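Local coordinates for conserved hypothetical protein (Pyrococcus furiosus, PDB 1Y81) that is of unknown function but has a CoA-binding domain of the Rossmann-like class and holds a coenzyme A molecule in a pocket, at residues I32-L37 / E55-Y60; K87-V90 / K96-F99. One frame throughout, in Å; residues are numbered along the deposited sequence.

How the contacts relate
Both contacts set a helix of the Rossmann-like domain against a partner, on opposite sides of the chain's centre, with their own centres 19 Å apart. Contact 1 is partly buried: helix 29-39 meets a small antiparallel hairpin separate from the main sheet, through one leucine pair and a lysine whose carbon chain crosses a glutamate. Contact 2 is buried and wholly apolar: helix 79-91 lies on strand 96-99 of the parallel sheet, with alanine and valine methyls against one leucine. They share no helix or strand. Charge appears in contact 1, where the exposed Lys35 and Glu55 meet, whereas the buried contact 2 is hydrocarbon alone.

Contact 1 of 2, residues I32-L37 / E55-Y60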
loop_
_atom_site.group_PDB
_atom_site.type_symbol
_atom_site.label_atom_id
_atom_site.label_comp_id
_atom_site.label_asym_id
_atom_site.label_seq_id
_atom_site.Cartn_x
_atom_site.Cartn_y
_atom_site.Cartn_z
ATOM N N ILE A 32 -5.477 -11.283 -1.994
ATOM C CA ILE A 32 -4.581 -12.339 -1.532
ATOM C C ILE A 32 -3.635 -11.835 -0.455
ATOM O O ILE A 32 -3.472 -12.477 0.583
ATOM C CB ILE A 32 -3.742 -12.965 -2.697
ATOM C CG1 ILE A 32 -4.658 -13.515 -3.812
ATOM C CG2 ILE A 32 -2.815 -14.048 -2.162
ATOM C CD1 ILE A 32 -3.964 -13.617 -5.181
ATOM N N ILE A 33 -3.015 -10.680 -0.710
ATOM C CA ILE A 33 -2.085 -10.072 0.246
ATOM C C ILE A 33 -2.807 -9.717 1.554
ATOM O O ILE A 33 -2.328 -10.057 2.640
ATOM C CB ILE A 33 -1.373 -8.842 -0.356
ATOM C CG1 ILE A 33 -0.495 -9.277 -1.553
ATOM C CG2 ILE A 33 -0.529 -8.079 0.718
ATOM C CD1 ILE A 33 -0.061 -8.122 -2.408
ATOM N N LEU A 34 -3.962 -9.049 1.437
ATOM C CA LEU A 34 -4.762 -8.669 2.617
ATOM C C LEU A 34 -5.015 -9.868 3.518
ATOM O O LEU A 34 -4.759 -9.807 4.742
ATOM C CB LEU A 34 -6.098 -8.042 2.195
ATOM C CG LEU A 34 -7.069 -7.598 3.317
ATOM C CD1 LEU A 34 -6.374 -6.741 4.343
ATOM C CD2 LEU A 34 -8.218 -6.825 2.715
ATOM N N LYS A 35 -5.512 -10.960 2.924
ATOM C CA LYS A 35 -5.794 -12.200 3.680
ATOM C C LYS A 35 -4.521 -12.794 4.290
ATOM O O LYS A 35 -4.511 -13.163 5.477
ATOM C CB LYS A 35 -6.529 -13.235 2.819
ATOM C CG LYS A 35 -7.960 -12.833 2.509
ATOM C CD LYS A 35 -8.736 -13.915 1.826
ATOM C CE LYS A 35 -10.095 -13.396 1.365
ATOM N NZ LYS A 35 -10.700 -14.235 0.269
ATOM N N ASP A 36 -3.448 -12.848 3.494
ATOM C CA ASP A 36 -2.164 -13.371 3.975
ATOM C C ASP A 36 -1.640 -12.604 5.193
ATOM O O ASP A 36 -1.268 -13.218 6.217
ATOM C CB ASP A 36 -1.107 -13.351 2.875
ATOM C CG ASP A 36 0.224 -13.914 3.353
ATOM O OD1 ASP A 36 0.307 -15.145 3.528
ATOM O OD2 ASP A 36 1.158 -13.130 3.573
ATOM N N LEU A 37 -1.602 -11.269 5.089
ATOM C CA LEU A 37 -1.046 -10.427 6.159
ATOM C C LEU A 37 -1.876 -10.488 7.441
ATOM O O LEU A 37 -1.305 -10.525 8.541
ATOM C CB LEU A 37 -0.863 -8.989 5.687
ATOM C CG LEU A 37 0.192 -8.788 4.584
ATOM C CD1 LEU A 37 0.266 -7.315 4.189
ATOM C CD2 LEU A 37 1.584 -9.335 4.983
ATOM N N GLU A 55 -13.252 -7.816 3.930
ATOM C CA GLU A 55 -13.153 -8.788 5.039
ATOM C C GLU A 55 -13.684 -8.159 6.349
ATOM O O GLU A 55 -13.214 -8.478 7.449
ATOM C CB GLU A 55 -11.715 -9.322 5.210
ATOM C CG GLU A 55 -11.244 -10.277 4.081
ATOM C CD GLU A 55 -12.106 -11.521 3.972
ATOM O OE1 GLU A 55 -12.099 -12.328 4.918
ATOM O OE2 GLU A 55 -12.801 -11.692 2.944
ATOM N N GLY A 56 -14.657 -7.261 6.202
ATOM C CA GLY A 56 -15.280 -6.587 7.352
ATOM C C GLY A 56 -14.489 -5.382 7.820
ATOM O O GLY A 56 -14.965 -4.606 8.634
ATOM N N LEU A 57 -13.272 -5.234 7.304
ATOM C CA LEU A 57 -12.401 -4.120 7.692
ATOM C C LEU A 57 -12.726 -2.844 6.948
ATOM O O LEU A 57 -12.899 -2.849 5.733
ATOM C CB LEU A 57 -10.926 -4.483 7.448
ATOM C CG LEU A 57 -10.332 -5.655 8.220
ATOM C CD1 LEU A 57 -8.967 -5.991 7.663
ATOM C CD2 LEU A 57 -10.267 -5.336 9.738
ATOM N N LYS A 58 -12.792 -1.738 7.688
ATOM C CA LYS A 58 -12.968 -0.421 7.121
ATOM C C LYS A 58 -11.947 -0.206 5.962
ATOM O O LYS A 58 -10.743 -0.396 6.144
ATOM C CB LYS A 58 -12.754 0.639 8.208
ATOM C CG LYS A 58 -12.452 2.035 7.694
ATOM C CD LYS A 58 -13.663 2.718 7.213
ATOM C CE LYS A 58 -13.348 4.137 6.767
ATOM N NZ LYS A 58 -14.640 4.833 6.479
ATOM N N CYS A 59 -12.463 0.154 4.795
ATOM C CA CYS A 59 -11.622 0.436 3.624
ATOM C C CYS A 59 -11.592 1.953 3.324
ATOM O O CYS A 59 -12.649 2.613 3.171
ATOM C CB CYS A 59 -12.118 -0.380 2.435
ATOM S SG CYS A 59 -11.027 -0.270 0.958
ATOM N N TYR A 60 -10.377 2.509 3.259
ATOM C CA TYR A 60 -10.168 3.955 3.087
ATOM C C TYR A 60 -10.214 4.369 1.617
ATOM O O TYR A 60 -9.779 3.612 0.756
ATOM C CB TYR A 60 -8.829 4.372 3.721
ATOM C CG TYR A 60 -8.823 4.202 5.227
ATOM C CD1 TYR A 60 -9.026 5.299 6.074
ATOM C CD2 TYR A 60 -8.637 2.945 5.801
ATOM C CE1 TYR A 60 -9.045 5.136 7.482
ATOM C CE2 TYR A 60 -8.651 2.766 7.183
ATOM C CZ TYR A 60 -8.855 3.867 8.016
ATOM O OH TYR A 60 -8.871 3.665 9.371
#
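Leu34 and Leu57 make the apolar half of this contact, branch end to branch end: Leu34 CD1 lies 4.3 Å from Leu57 CD1. Leu34 carries CG anti to its own backbone N (chi1 179°), which sends its two methyls off the helix toward the hairpin. Leu34 is buried and Leu57 is partly exposed, so the pair lies where the interior gives way to the surface.

The polar half involves Lys35 and Glu55, both exposed. Their side chains cross at about a right angle, and what touches is carbon against carboxylate: Lys35 CE comes to 3.6 Å from Glu55 OE2 and to 3.8 Å from Glu55 CD. The charged ends stay further apart, with Lys35 NZ 4.2 Å from Glu55 OE2, too long for a salt bridge, although the opposite charges probably still attract each other. Lys35 is extended beyond CG, whereas Glu55 bends at chi2 (-61°), which folds its carboxylate round to the lysine chain. NZ also makes a weak hydrogen bond to Asn31 OD1, one turn earlier on the helix.

Glu55 and Gly56 both have positive phi and form the type I' turn that joins strands 53-54 and 57-58 into a beta hairpin with a two-residue loop; Gly56 N is hydrogen-bonded to Glu53 OE1. The turn and Leu57 sit beside helix 29-39 at Leu34 and Lys35. Leu34 also reaches Leu19 of strand 16-20 and Val44 of the edge strand 43-47, so it bridges the hairpin and the parallel sheet, while Ile32 and Ile33 pack on helix 125-128.

Contact 2 of 2, residues K87-V90 / K96-F99; sequences KEAV and KLWF
Leu97 points from the middle of strand 96-99 at helix 79-91, and its two methyls divide the work, one meeting Ala89 and the other Val90. The segment of the helix starts with Lys87, whose CB points away from the strand; the modelled part of its side chain, which ends at CG, touches Phe111 of helix 106-115. Glu88 touches Ser62 and Val63 in a loop instead of the strand.

Ala89 is the residue that faces the strand squarely. Its CB points toward it and lies 3.9 Å from Leu97 CD2, with Leu97 CD1 next at 4.4 Å. The small side chain is consistent with the approach of the backbones here: Ala89 CA and Leu97 CA, 8.4 Å apart, are the nearest such pair of the two segments. Ala89 also touches Ile73 of the neighbouring strand 72-75.

Val90 follows, reaching the leucine at a flank. Its CG2, the branch anti to the carbonyl carbon, lies 4.1 Å from Leu97 CD1, and the two side chains cross at about a right angle. Leu97 holds CG anti to its own carbonyl carbon (chi1 -51°), which carries the methyl fork out to the helix. The contact is made of methyl groups throughout, and it is buried.

Leu97 also touches Ile73 and Phe75 of strand 72-75 and Leu112 of helix 106-115, while Trp98 packs against helix 125-128 on the other face of the sheet. Strand 72-75, helix 79-91 and strand 96-99 form a beta-alpha-beta crossover between adjacent parallel strands, the repeating unit of Rossmann-like folds, and this contact is the helix's seat on the second strand.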
loop_
_atom_site.group_PDB
_atom_site.type_symbol
_atom_site.label_atom_id
_atom_site.label_comp_id
_atom_site.label_asym_id
_atom_site.label_seq_id
_atom_site.Cartn_x
_atom_site.Cartn_y
_atom_site.Cartn_z
ATOM N N LYS A 87 2.621 10.447 -4.088
ATOM C CA LYS A 87 2.641 11.897 -3.845
ATOM C C LYS A 87 1.715 12.261 -2.666
ATOM O O LYS A 87 2.129 12.978 -1.736
ATOM C CB LYS A 87 2.251 12.666 -5.107
ATOM C CG LYS A 87 3.331 12.687 -6.188
ATOM N N GLU A 88 0.491 11.719 -2.688
ATOM C CA GLU A 88 -0.491 11.934 -1.591
ATOM C C GLU A 88 0.026 11.418 -0.243
ATOM O O GLU A 88 -0.128 12.084 0.802
ATOM C CB GLU A 88 -1.824 11.248 -1.910
ATOM C CG GLU A 88 -2.596 11.821 -3.071
ATOM C CD GLU A 88 -3.653 10.852 -3.608
ATOM O OE1 GLU A 88 -4.130 9.976 -2.842
ATOM O OE2 GLU A 88 -4.003 10.961 -4.808
ATOM N N ALA A 89 0.624 10.223 -0.272
ATOM C CA ALA A 89 1.194 9.586 0.908
ATOM C C ALA A 89 2.319 10.434 1.523
ATOM O O ALA A 89 2.370 10.616 2.737
ATOM C CB ALA A 89 1.711 8.181 0.551
ATOM N N VAL A 90 3.212 10.939 0.670
ATOM C CA VAL A 90 4.339 11.779 1.117
ATOM C C VAL A 90 3.812 13.110 1.680
ATOM O O VAL A 90 4.237 13.547 2.754
ATOM C CB VAL A 90 5.395 11.993 -0.023
ATOM C CG1 VAL A 90 6.387 13.113 0.330
ATOM C CG2 VAL A 90 6.140 10.699 -0.297
ATOM N N LYS A 96 7.525 5.458 4.534
ATOM C CA LYS A 96 7.921 4.085 4.159
ATOM C C LYS A 96 6.932 3.494 3.146
ATOM O O LYS A 96 5.825 3.097 3.508
ATOM C CB LYS A 96 8.033 3.175 5.387
ATOM C CG LYS A 96 9.416 3.078 5.993
ATOM C CD LYS A 96 9.495 1.928 6.990
ATOM N N LEU A 97 7.334 3.459 1.878
ATOM C CA LEU A 97 6.426 3.076 0.797
ATOM C C LEU A 97 6.972 1.845 0.053
ATOM O O LEU A 97 8.047 1.899 -0.547
ATOM C CB LEU A 97 6.198 4.257 -0.169
ATOM C CG LEU A 97 5.778 5.662 0.333
ATOM C CD1 LEU A 97 5.581 6.632 -0.852
ATOM C CD2 LEU A 97 4.514 5.614 1.205
ATOM N N TRP A 98 6.215 0.747 0.105
ATOM C CA TRP A 98 6.635 -0.557 -0.415
ATOM C C TRP A 98 5.861 -0.869 -1.680
ATOM O O TRP A 98 4.644 -0.971 -1.639
ATOM C CB TRP A 98 6.346 -1.630 0.635
ATOM C CG TRP A 98 6.723 -3.054 0.230
ATOM C CD1 TRP A 98 6.180 -3.811 -0.791
ATOM C CD2 TRP A 98 7.697 -3.889 0.872
ATOM N NE1 TRP A 98 6.788 -5.061 -0.827
ATOM C CE2 TRP A 98 7.713 -5.129 0.185
ATOM C CE3 TRP A 98 8.569 -3.702 1.961
ATOM C CZ2 TRP A 98 8.572 -6.185 0.556
ATOM C CZ3 TRP A 98 9.423 -4.752 2.325
ATOM C CH2 TRP A 98 9.416 -5.973 1.624
ATOM N N PHE A 99 6.566 -1.053 -2.793
ATOM C CA PHE A 99 5.905 -1.360 -4.067
ATOM C C PHE A 99 6.075 -2.824 -4.431
ATOM O O PHE A 99 7.212 -3.305 -4.583
ATOM C CB PHE A 99 6.428 -0.447 -5.192
ATOM C CG PHE A 99 6.133 1.013 -4.961
ATOM C CD1 PHE A 99 5.046 1.627 -5.585
ATOM C CD2 PHE A 99 6.942 1.771 -4.111
ATOM C CE1 PHE A 99 4.748 3.003 -5.356
ATOM C CE2 PHE A 99 6.664 3.128 -3.873
ATOM C CZ PHE A 99 5.566 3.746 -4.483
#